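Local atomic coordinates of 5-oxoprolinase subunit C (PDB entry 5DUD), a protein that catalyses, as subunit C of 5-oxoprolinase, the cleavage of 5-oxoproline to L-glutamate coupled to hydrolysis of ATP to ADP and phosphate. Residues L168-R173 with D265-A270; G30-P35 with V244-A249. All blocks are in the same frame, centred on the assembly; numbering follows the deposited sequence.

Contact 1: L168-R173 with D265-A270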
ATOM      1  N   LEU A 168       9.721   5.021  21.648  1.00 35.73           N
ATOM      2  CA  LEU A 168      10.718   4.109  21.061  1.00 35.32           C
ATOM      3  C   LEU A 168      11.815   4.875  20.318  1.00 39.18           C
ATOM      4  O   LEU A 168      11.510   5.759  19.512  1.00 38.50           O
ATOM      5  CB  LEU A 168      10.040   3.141  20.084  1.00 34.66           C
ATOM      6  CG  LEU A 168       8.996   2.192  20.658  1.00 39.25           C
ATOM      7  CD1 LEU A 168       8.286   1.447  19.549  1.00 38.70           C
ATOM      8  CD2 LEU A 168       9.623   1.201  21.625  1.00 42.40           C
ATOM      9  N   LEU A 169      13.084   4.511  20.547  1.00 36.22           N
ATOM     10  CA  LEU A 169      14.180   5.211  19.879  1.00 36.19           C
ATOM     11  C   LEU A 169      14.258   4.826  18.413  1.00 39.19           C
ATOM     12  O   LEU A 169      14.016   3.671  18.058  1.00 38.50           O
ATOM     13  CB  LEU A 169      15.538   4.957  20.558  1.00 37.18           C
ATOM     14  CG  LEU A 169      16.221   6.215  21.064  1.00 42.73           C
ATOM     15  CD1 LEU A 169      15.561   6.702  22.348  1.00 43.19           C
ATOM     16  CD2 LEU A 169      17.708   5.984  21.249  1.00 46.19           C
ATOM     17  N   TRP A 170      14.594   5.810  17.575  1.00 35.63           N
ATOM     18  CA  TRP A 170      14.763   5.645  16.133  1.00 35.06           C
ATOM     19  C   TRP A 170      16.250   5.539  15.818  1.00 39.51           C
ATOM     20  O   TRP A 170      17.086   5.918  16.641  1.00 39.86           O
ATOM     21  CB  TRP A 170      14.119   6.828  15.390  1.00 33.48           C
ATOM     22  CG  TRP A 170      12.676   7.008  15.742  1.00 33.74           C
ATOM     23  CD1 TRP A 170      11.619   6.309  15.242  1.00 35.95           C
ATOM     24  CD2 TRP A 170      12.145   7.866  16.760  1.00 33.77           C
ATOM     25  NE1 TRP A 170      10.452   6.726  15.838  1.00 35.17           N
ATOM     26  CE2 TRP A 170      10.747   7.673  16.783  1.00 37.09           C
ATOM     27  CE3 TRP A 170      12.712   8.797  17.641  1.00 35.73           C
ATOM     28  CZ2 TRP A 170       9.907   8.382  17.645  1.00 36.51           C
ATOM     29  CZ3 TRP A 170      11.879   9.496  18.501  1.00 37.26           C
ATOM     30  CH2 TRP A 170      10.496   9.285  18.498  1.00 37.31           C
ATOM     31  N   GLY A 171      16.558   5.005  14.642  1.00 35.82           N
ATOM     32  CA  GLY A 171      17.929   4.839  14.175  1.00 36.28           C
ATOM     33  C   GLY A 171      18.014   4.671  12.672  1.00 39.52           C
ATOM     34  O   GLY A 171      16.987   4.606  11.993  1.00 38.10           O
ATOM     35  N   ASN A 172      19.240   4.594  12.142  1.00 36.91           N
ATOM     36  CA  ASN A 172      19.471   4.408  10.701  1.00 36.70           C
ATOM     37  C   ASN A 172      19.739   2.926  10.357  1.00 40.62           C
ATOM     38  O   ASN A 172      19.677   2.593   9.175  1.00 39.98           O
ATOM     39  CB  ASN A 172      20.605   5.305  10.157  1.00 38.71           C
ATOM     40  CG  ASN A 172      21.907   5.259  10.917  1.00 63.24           C
ATOM     41  OD1 ASN A 172      22.765   4.406  10.671  1.00 58.66           O
ATOM     42  ND2 ASN A 172      22.093   6.185  11.851  1.00 55.40           N
ATOM     43  N   ARG A 173      20.039   2.044  11.355  1.00 37.56           N
ATOM     44  CA  ARG A 173      20.252   0.610  11.110  1.00 37.56           C
ATOM     45  C   ARG A 173      18.897  -0.110  11.109  1.00 40.45           C
ATOM     46  O   ARG A 173      18.154  -0.002  12.083  1.00 39.66           O
ATOM     47  CB  ARG A 173      21.204  -0.001  12.150  1.00 38.97           C
ATOM     48  CG  ARG A 173      22.552   0.708  12.191  1.00 51.96           C
ATOM     49  CD  ARG A 173      23.684  -0.150  12.719  1.00 65.98           C
ATOM     50  NE  ARG A 173      24.078  -1.217  11.794  1.00 78.12           N
ATOM     51  CZ  ARG A 173      24.802  -1.059  10.684  1.00 94.66           C
ATOM     52  NH1 ARG A 173      25.226   0.149  10.317  1.00 82.60           N
ATOM     53  NH2 ARG A 173      25.104  -2.109   9.927  1.00 82.91           N
ATOM     54  N   ASP A 265      10.960  -3.030  12.488  1.00 25.76           N
ATOM     55  CA  ASP A 265      11.878  -1.942  12.119  1.00 25.58           C
ATOM     56  C   ASP A 265      11.288  -0.969  11.085  1.00 28.49           C
ATOM     57  O   ASP A 265      11.935   0.034  10.774  1.00 28.03           O
ATOM     58  CB  ASP A 265      13.202  -2.526  11.588  1.00 27.91           C
ATOM     59  CG  ASP A 265      14.098  -3.047  12.695  1.00 37.46           C
ATOM     60  OD1 ASP A 265      13.564  -3.569  13.698  1.00 37.64           O
ATOM     61  OD2 ASP A 265      15.334  -2.932  12.560  1.00 44.24           O
ATOM     62  N   MET A 266      10.073  -1.228  10.571  1.00 24.52           N
ATOM     63  CA  MET A 266       9.432  -0.338   9.595  1.00 23.88           C
ATOM     64  C   MET A 266       9.238   1.082  10.131  1.00 27.49           C
ATOM     65  O   MET A 266       9.284   2.023   9.348  1.00 27.43           O
ATOM     66  CB  MET A 266       8.061  -0.893   9.160  1.00 25.88           C
ATOM     67  CG  MET A 266       8.143  -2.013   8.144  1.00 29.60           C
ATOM     68  SD  MET A 266       8.797  -1.493   6.540  1.00 33.86           S
ATOM     69  CE  MET A 266       7.469  -0.468   5.948  1.00 30.12           C
ATOM     70  N   TYR A 267       9.003   1.241  11.450  1.00 23.44           N
ATOM     71  CA  TYR A 267       8.798   2.562  12.050  1.00 23.00           C
ATOM     72  C   TYR A 267      10.055   3.449  11.941  1.00 26.77           C
ATOM     73  O   TYR A 267       9.909   4.669  11.893  1.00 26.51           O
ATOM     74  CB  TYR A 267       8.326   2.454  13.518  1.00 24.19           C
ATOM     75  CG  TYR A 267       9.390   2.191  14.563  1.00 26.05           C
ATOM     76  CD1 TYR A 267      10.028   3.241  15.209  1.00 28.37           C
ATOM     77  CD2 TYR A 267       9.646   0.903  15.015  1.00 26.90           C
ATOM     78  CE1 TYR A 267      10.968   3.013  16.212  1.00 29.70           C
ATOM     79  CE2 TYR A 267      10.575   0.660  16.024  1.00 28.32           C
ATOM     80  CZ  TYR A 267      11.227   1.720  16.631  1.00 35.95           C
ATOM     81  OH  TYR A 267      12.160   1.467  17.611  1.00 37.24           O
ATOM     82  N   HIS A 268      11.269   2.861  11.867  1.00 23.22           N
ATOM     83  CA  HIS A 268      12.502   3.650  11.748  1.00 23.27           C
ATOM     84  C   HIS A 268      12.591   4.427  10.414  1.00 27.17           C
ATOM     85  O   HIS A 268      13.102   5.546  10.412  1.00 26.81           O
ATOM     86  CB  HIS A 268      13.759   2.774  11.891  1.00 24.37           C
ATOM     87  CG  HIS A 268      14.001   2.245  13.269  1.00 27.84           C
ATOM     88  ND1 HIS A 268      15.049   2.706  14.041  1.00 30.23           N
ATOM     89  CD2 HIS A 268      13.344   1.284  13.957  1.00 29.18           C
ATOM     90  CE1 HIS A 268      14.993   2.023  15.172  1.00 29.70           C
ATOM     91  NE2 HIS A 268      13.991   1.145  15.159  1.00 29.43           N
ATOM     92  N   LEU A 269      12.109   3.838   9.294  1.00 23.93           N
ATOM     93  CA  LEU A 269      12.150   4.468   7.955  1.00 24.09           C
ATOM     94  C   LEU A 269      11.428   5.835   7.945  1.00 27.99           C
ATOM     95  O   LEU A 269      11.922   6.786   7.343  1.00 27.93           O
ATOM     96  CB  LEU A 269      11.511   3.553   6.870  1.00 23.87           C
ATOM     97  CG  LEU A 269      12.336   2.497   6.092  1.00 28.87           C
ATOM     98  CD1 LEU A 269      13.355   3.138   5.132  1.00 29.78           C
ATOM     99  CD2 LEU A 269      12.886   1.391   6.986  1.00 31.38           C
ATOM    100  N   ALA A 270      10.269   5.913   8.631  1.00 24.23           N
ATOM    101  CA  ALA A 270       9.403   7.093   8.713  1.00 24.03           C
ATOM    102  C   ALA A 270      10.106   8.331   9.243  1.00 28.90           C
ATOM    103  O   ALA A 270       9.742   9.426   8.823  1.00 28.66           O
ATOM    104  CB  ALA A 270       8.200   6.794   9.603  1.00 24.28           C
TER
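The ring of Tyr-267 is covered on both faces. Leu-168 CD1 sits over one face toward the rim, and CD2 of the adjacent His-268 lies over the other, 3.4 Å above the plane and also offset. Trp-170 comes in at the edge of the Tyr-267 ring, with its CD1 3.5 Å from Tyr-267 CD1. The five-membered ring of Trp-170 and the Tyr-267 ring stand at 71°, an oblique pairing. The Tyr-267 hydroxyl donates to Leu-169 O at 2.9 Å, tilted 27° from the carbonyl plane. One face of the Trp-170 indole carries Leu-168 O over its centre, and its NE1 bonds to Asp-33.

Gly-171 N meets the His-268 ring at its edge, 2.8 Å from ND1, in a weak bond. ND1 may instead donate to Gly-171 O, also weakly. Which one forms would depend on whether ND1 carries a proton. Asp-265 turns to a salt bridge with Arg-175.

This is structural packing. The loop leading into strand 173-178 lies against the start of helix 266-271, which connects strands 257-261 and 277-282. Both strands border 173-178 in the seven-strand sheet.

Contact 2: G30-P35 with V244-A249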
ATOM      1  N   GLY A  30      -2.475   3.993   6.451  1.00 29.87           N
ATOM      2  CA  GLY A  30      -2.296   4.099   7.892  1.00 29.20           C
ATOM      3  C   GLY A  30      -1.005   4.825   8.187  1.00 31.43           C
ATOM      4  O   GLY A  30      -0.311   5.252   7.259  1.00 30.84           O
ATOM      5  N   ALA A  31      -0.681   4.997   9.471  1.00 27.02           N
ATOM      6  CA  ALA A  31       0.530   5.718   9.865  1.00 26.12           C
ATOM      7  C   ALA A  31       1.800   4.978   9.450  1.00 28.04           C
ATOM      8  O   ALA A  31       1.878   3.756   9.575  1.00 27.30           O
ATOM      9  CB  ALA A  31       0.548   5.955  11.371  1.00 27.05           C
ATOM     10  N   LEU A  32       2.766   5.727   8.909  1.00 23.57           N
ATOM     11  CA  LEU A  32       4.077   5.198   8.517  1.00 22.82           C
ATOM     12  C   LEU A  32       4.796   4.715   9.784  1.00 25.45           C
ATOM     13  O   LEU A  32       5.302   3.593   9.823  1.00 25.12           O
ATOM     14  CB  LEU A  32       4.900   6.272   7.769  1.00 23.00           C
ATOM     15  CG  LEU A  32       5.005   6.137   6.240  1.00 27.55           C
ATOM     16  CD1 LEU A  32       3.664   5.813   5.602  1.00 27.53           C
ATOM     17  CD2 LEU A  32       5.578   7.400   5.628  1.00 30.61           C
ATOM     18  N   ASP A  33       4.752   5.536  10.843  1.00 21.39           N
ATOM     19  CA  ASP A  33       5.265   5.194  12.165  1.00 21.19           C
ATOM     20  C   ASP A  33       4.065   4.696  12.977  1.00 24.81           C
ATOM     21  O   ASP A  33       3.458   5.454  13.732  1.00 24.35           O
ATOM     22  CB  ASP A  33       5.960   6.413  12.807  1.00 23.30           C
ATOM     23  CG  ASP A  33       6.855   6.091  13.988  1.00 32.95           C
ATOM     24  OD1 ASP A  33       6.408   5.352  14.889  1.00 33.06           O
ATOM     25  OD2 ASP A  33       7.980   6.629  14.042  1.00 39.24           O
ATOM     26  N   MET A  34       3.685   3.426  12.767  1.00 21.42           N
ATOM     27  CA  MET A  34       2.544   2.832  13.472  1.00 21.35           C
ATOM     28  C   MET A  34       2.725   2.892  14.993  1.00 25.44           C
ATOM     29  O   MET A  34       1.766   3.265  15.660  1.00 25.49           O
ATOM     30  CB  MET A  34       2.278   1.377  13.023  1.00 23.60           C
ATOM     31  CG  MET A  34       1.367   1.240  11.808  1.00 27.16           C
ATOM     32  SD  MET A  34      -0.263   2.033  11.936  1.00 31.59           S
ATOM     33  CE  MET A  34      -0.751   1.491  13.526  1.00 28.62           C
ATOM     34  N   PRO A  35       3.922   2.594  15.557  1.00 21.82           N
ATOM     35  CA  PRO A  35       4.111   2.691  17.017  1.00 21.94           C
ATOM     36  C   PRO A  35       3.894   4.095  17.592  1.00 25.57           C
ATOM     37  O   PRO A  35       3.469   4.197  18.738  1.00 25.58           O
ATOM     38  CB  PRO A  35       5.571   2.260  17.207  1.00 23.77           C
ATOM     39  CG  PRO A  35       5.869   1.416  16.033  1.00 27.86           C
ATOM     40  CD  PRO A  35       5.147   2.090  14.910  1.00 23.12           C
ATOM     41  N   VAL A 244      12.240   0.941  -1.582  1.00 27.63           N
ATOM     42  CA  VAL A 244      11.587   0.354  -0.410  1.00 26.35           C
ATOM     43  C   VAL A 244      10.105   0.688  -0.463  1.00 29.48           C
ATOM     44  O   VAL A 244       9.750   1.861  -0.435  1.00 28.84           O
ATOM     45  CB  VAL A 244      12.203   0.844   0.924  1.00 29.77           C
ATOM     46  CG1 VAL A 244      11.650   0.050   2.099  1.00 28.96           C
ATOM     47  CG2 VAL A 244      13.724   0.789   0.900  1.00 30.29           C
ATOM     48  N   LEU A 245       9.240  -0.324  -0.494  1.00 25.84           N
ATOM     49  CA  LEU A 245       7.797  -0.088  -0.535  1.00 25.36           C
ATOM     50  C   LEU A 245       7.292   0.264   0.856  1.00 29.15           C
ATOM     51  O   LEU A 245       7.721  -0.365   1.823  1.00 28.61           O
ATOM     52  CB  LEU A 245       7.071  -1.326  -1.065  1.00 25.45           C
ATOM     53  CG  LEU A 245       7.517  -1.800  -2.448  1.00 30.79           C
ATOM     54  CD1 LEU A 245       6.774  -3.061  -2.854  1.00 31.06           C
ATOM     55  CD2 LEU A 245       7.319  -0.718  -3.491  1.00 33.88           C
ATOM     56  N   MET A 246       6.407   1.271   0.967  1.00 25.90           N
ATOM     57  CA  MET A 246       5.851   1.711   2.248  1.00 25.45           C
ATOM     58  C   MET A 246       4.340   1.371   2.278  1.00 29.24           C
ATOM     59  O   MET A 246       3.933   0.420   1.611  1.00 29.11           O
ATOM     60  CB  MET A 246       6.152   3.210   2.476  1.00 27.91           C
ATOM     61  CG  MET A 246       7.636   3.560   2.435  1.00 31.89           C
ATOM     62  SD  MET A 246       8.677   2.659   3.614  1.00 36.05           S
ATOM     63  CE  MET A 246       8.193   3.433   5.154  1.00 32.32           C
ATOM     64  N   ASN A 247       3.520   2.085   3.071  1.00 25.39           N
ATOM     65  CA  ASN A 247       2.108   1.737   3.260  1.00 25.12           C
ATOM     66  C   ASN A 247       1.193   2.010   2.045  1.00 29.16           C
ATOM     67  O   ASN A 247       0.358   1.160   1.755  1.00 28.72           O
ATOM     68  CB  ASN A 247       1.541   2.447   4.488  1.00 25.36           C
ATOM     69  CG  ASN A 247       2.268   2.139   5.780  1.00 45.25           C
ATOM     70  OD1 ASN A 247       3.473   1.863   5.795  1.00 39.53           O
ATOM     71  ND2 ASN A 247       1.575   2.230   6.906  1.00 37.27           N
ATOM     72  N   ASP A 248       1.341   3.154   1.341  1.00 26.16           N
ATOM     73  CA  ASP A 248       0.501   3.490   0.173  1.00 26.62           C
ATOM     74  C   ASP A 248       0.980   2.827  -1.144  1.00 30.94           C
ATOM     75  O   ASP A 248       0.370   3.078  -2.188  1.00 31.21           O
ATOM     76  CB  ASP A 248       0.440   5.018  -0.026  1.00 28.70           C
ATOM     77  CG  ASP A 248      -0.378   5.740   1.020  1.00 37.59           C
ATOM     78  OD1 ASP A 248      -0.497   5.216   2.149  1.00 37.88           O
ATOM     79  OD2 ASP A 248      -0.866   6.853   0.728  1.00 42.98           O
ATOM     80  N   ALA A 249       2.028   1.970  -1.116  1.00 27.09           N
ATOM     81  CA  ALA A 249       2.585   1.300  -2.303  1.00 27.37           C
ATOM     82  C   ALA A 249       1.586   0.435  -3.079  1.00 31.44           C
ATOM     83  O   ALA A 249       0.509   0.106  -2.585  1.00 30.83           O
ATOM     84  CB  ALA A 249       3.750   0.407  -1.891  1.00 28.07           C
TER
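Asn-247 reaches across to the backbone of the 30-35 loop with its amide nitrogen. ND2 makes a weak hydrogen bond to Ala-31 O at 3.1 Å, with an angle of 120° at the hydrogen. It also bonds to Cys-29 O, just before the loop, and Gly-30 O lies near it. The CB bond of Asn-247 points toward the loop, and CG stands beside the backbone N (chi1 -58°), which sets the amide carbon next to Leu-32. There Leu-32 CD1 lies 3.9 Å from Asn-247 CG and 4.0 Å from Asn-247 OD1. Met-246 adds a looser apolar contact, CE to Leu-32 CG at 4.3 Å. An alanine in place of Asn-247 would probably leave the Ala-31 and Cys-29 carbonyls without this donor and open a gap beside Leu-32 CD1.

A second shell holds both sides. Arg-206 bonds to Gly-30 O and forms a salt bridge with Asp-248, so it spans the two segments. Gly-30 has backbone angles at which a CB would strike the preceding carbonyl oxygen. Leu-32 N is bound by Glu-54. Asp-33 is the N-cap of helix 34-44, with OD1 accepting from Ala-36 N, while its OD2 bonds to Gln-271.

The contact is buried. On one side Leu-32 rests on Arg-110 and Tyr-112 of strand 110-115, in the five-strand sheet. On the other, Met-246 follows strand 243-245 of the seven-strand sheet and touches Tyr-209. Helix 266-271 meets both through Ala-270 and Leu-269.

The centres of contacts 1 and 2 are about 12 Å apart, and the two touch directly. Their segments alternate along the chain, in the order 30-35, 168-173, 244-249, 265-270. Pro-35, at the start of helix 34-44, packs on Tyr-267 and Leu-168. Asp-33, the N-cap residue of that helix, is shared by both contacts. Helix 266-271 is common ground, since it carries half of contact 1 and borders contact 2. All four segments belong to the carboxyltransferase family region, whose clan is cyclophilin-like. Together the contacts tie the early part of the chain, next to the five-strand sheet, to the later part built on the seven-strand sheet.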